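Local coordinates for protein ribonuclease VapC (Klebsiella pneumoniae, PDB 7BY3) that probably acts as the magnesium-dependent RNase toxin of a toxin-antitoxin system, a member of the PINc/VapC family, at residues 9-14 with 104-109. Residues are numbered along the deposited sequence; the frame is centred on the assembly and turned at random.
Sequences DTNILI and LITRNT
Leu104 sets CD1 against CB of Asp9 where two neighbouring parallel strands of the PIN domain, 6-8 and 103-105, reach their C-terminal ends. Asp9 is a predicted magnesium ligand, and its side chain lies about 5 Å from that of Asp90, the other predicted one. Ile105 O accepts a nearly straight hydrogen bond from Asp9 N at 3.0 Å, which continues the strand pairing to the start of helix 10-17. CD1 of Ile12 packs on Ile105 CG2 at 3.5 Å, the two side chains crossing at a slant. The Thr106 and Asp9 side chains lie alongside in the same sense. Thr106 OG1, anti to the backbone N (chi1 175°), donates to the anti lone pair of Asp9 OD2 at 2.9 Å. The same OG1 accepts from Asn108 N, closing an ST turn, so two bonds grip the hydroxyl. If Asp9 binds magnesium as predicted, Thr106 would be a second-shell residue that helps to orient the carboxylate. Arg107 bends at chi3, its NH1 3.2 Å from Asn11 CB and salt-bridged to Asp15. A polar side chain of another protein chain also hydrogen-bonds Asp9 OD2. Asn108 ND2 binds water 1 weakly, and that water donates to Asp9 OD2 at 2.7 Å.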
# COMPACT_ATOMS: atom_id res chain seq x y z
N ASP B 9 -2.19 14.82 3.99
CA ASP B 9 -2.84 14.17 2.85
C ASP B 9 -2.25 14.68 1.54
O ASP B 9 -1.63 15.74 1.50
CB ASP B 9 -4.35 14.41 2.90
CG ASP B 9 -5.12 13.43 2.02
OD1 ASP B 9 -4.49 12.53 1.44
OD2 ASP B 9 -6.36 13.57 1.93
N THR B 10 -2.45 13.91 0.48
CA THR B 10 -1.85 14.17 -0.82
C THR B 10 -2.14 15.57 -1.37
O THR B 10 -1.26 16.22 -1.94
CB THR B 10 -2.32 13.13 -1.86
OG1 THR B 10 -2.14 11.81 -1.33
CG2 THR B 10 -1.53 13.26 -3.15
N ASN B 11 -3.37 16.04 -1.21
CA ASN B 11 -3.80 17.31 -1.79
C ASN B 11 -3.01 18.52 -1.28
O ASN B 11 -2.88 19.52 -1.97
CB ASN B 11 -5.30 17.53 -1.56
CG ASN B 11 -5.69 17.42 -0.09
OD1 ASN B 11 -6.13 16.37 0.36
ND2 ASN B 11 -5.52 18.51 0.65
N ILE B 12 -2.49 18.42 -0.06
CA ILE B 12 -1.73 19.51 0.53
C ILE B 12 -0.33 19.59 -0.07
O ILE B 12 0.15 20.68 -0.39
CB ILE B 12 -1.62 19.36 2.06
CG1 ILE B 12 -3.01 19.45 2.68
CG2 ILE B 12 -0.72 20.43 2.64
CD1 ILE B 12 -3.00 19.39 4.17
N LEU B 13 0.32 18.44 -0.21
CA LEU B 13 1.64 18.39 -0.84
C LEU B 13 1.57 18.88 -2.28
O LEU B 13 2.44 19.64 -2.72
CB LEU B 13 2.20 16.96 -0.79
CG LEU B 13 2.80 16.49 0.54
CD1 LEU B 13 3.36 15.09 0.39
CD2 LEU B 13 3.88 17.44 1.01
N ILE B 14 0.54 18.45 -3.00
CA ILE B 14 0.31 18.90 -4.37
C ILE B 14 0.16 20.41 -4.42
O ILE B 14 0.75 21.08 -5.27
CB ILE B 14 -0.94 18.23 -4.98
CG1 ILE B 14 -0.72 16.73 -5.13
CG2 ILE B 14 -1.27 18.85 -6.33
CD1 ILE B 14 0.43 16.37 -6.05
N LEU B 104 -4.73 14.04 10.99
CA LEU B 104 -4.83 14.00 9.54
C LEU B 104 -5.22 15.37 9.02
O LEU B 104 -6.30 15.87 9.31
CB LEU B 104 -5.84 12.94 9.09
CG LEU B 104 -6.03 12.81 7.58
CD1 LEU B 104 -4.69 12.62 6.89
CD2 LEU B 104 -6.97 11.68 7.24
N ILE B 105 -4.32 15.98 8.25
CA ILE B 105 -4.59 17.29 7.69
C ILE B 105 -4.90 17.13 6.21
O ILE B 105 -4.07 16.67 5.44
CB ILE B 105 -3.42 18.27 7.89
CG1 ILE B 105 -2.94 18.23 9.34
CG2 ILE B 105 -3.84 19.68 7.56
CD1 ILE B 105 -1.74 17.36 9.54
N THR B 106 -6.12 17.51 5.84
CA THR B 106 -6.60 17.33 4.48
C THR B 106 -7.57 18.44 4.12
O THR B 106 -8.24 19.00 4.98
CB THR B 106 -7.29 15.96 4.30
OG1 THR B 106 -7.85 15.87 2.99
CG2 THR B 106 -8.40 15.79 5.33
N ARG B 107 -7.64 18.76 2.83
CA ARG B 107 -8.61 19.73 2.36
C ARG B 107 -9.96 19.09 2.10
O ARG B 107 -10.92 19.78 1.74
CB ARG B 107 -8.12 20.41 1.08
CG ARG B 107 -7.70 21.85 1.27
CD ARG B 107 -7.43 22.52 -0.07
NE ARG B 107 -6.19 22.04 -0.66
CZ ARG B 107 -6.13 21.11 -1.60
NH1 ARG B 107 -4.96 20.72 -2.08
NH2 ARG B 107 -7.23 20.57 -2.06
N ASN B 108 -10.06 17.78 2.30
CA ASN B 108 -11.28 17.09 1.92
C ASN B 108 -12.25 17.04 3.09
O ASN B 108 -12.11 16.22 4.00
CB ASN B 108 -10.92 15.67 1.43
CG ASN B 108 -12.10 14.91 0.88
OD1 ASN B 108 -13.19 15.45 0.71
ND2 ASN B 108 -11.88 13.64 0.57
N THR B 109 -13.24 17.92 3.04
CA THR B 109 -14.30 18.00 4.04
C THR B 109 -15.44 17.05 3.74
O THR B 109 -16.06 16.49 4.64
CB THR B 109 -14.85 19.43 4.15
OG1 THR B 109 -15.42 19.83 2.90
CG2 THR B 109 -13.73 20.40 4.51
O HOH W 1 -8.76 12.61 1.09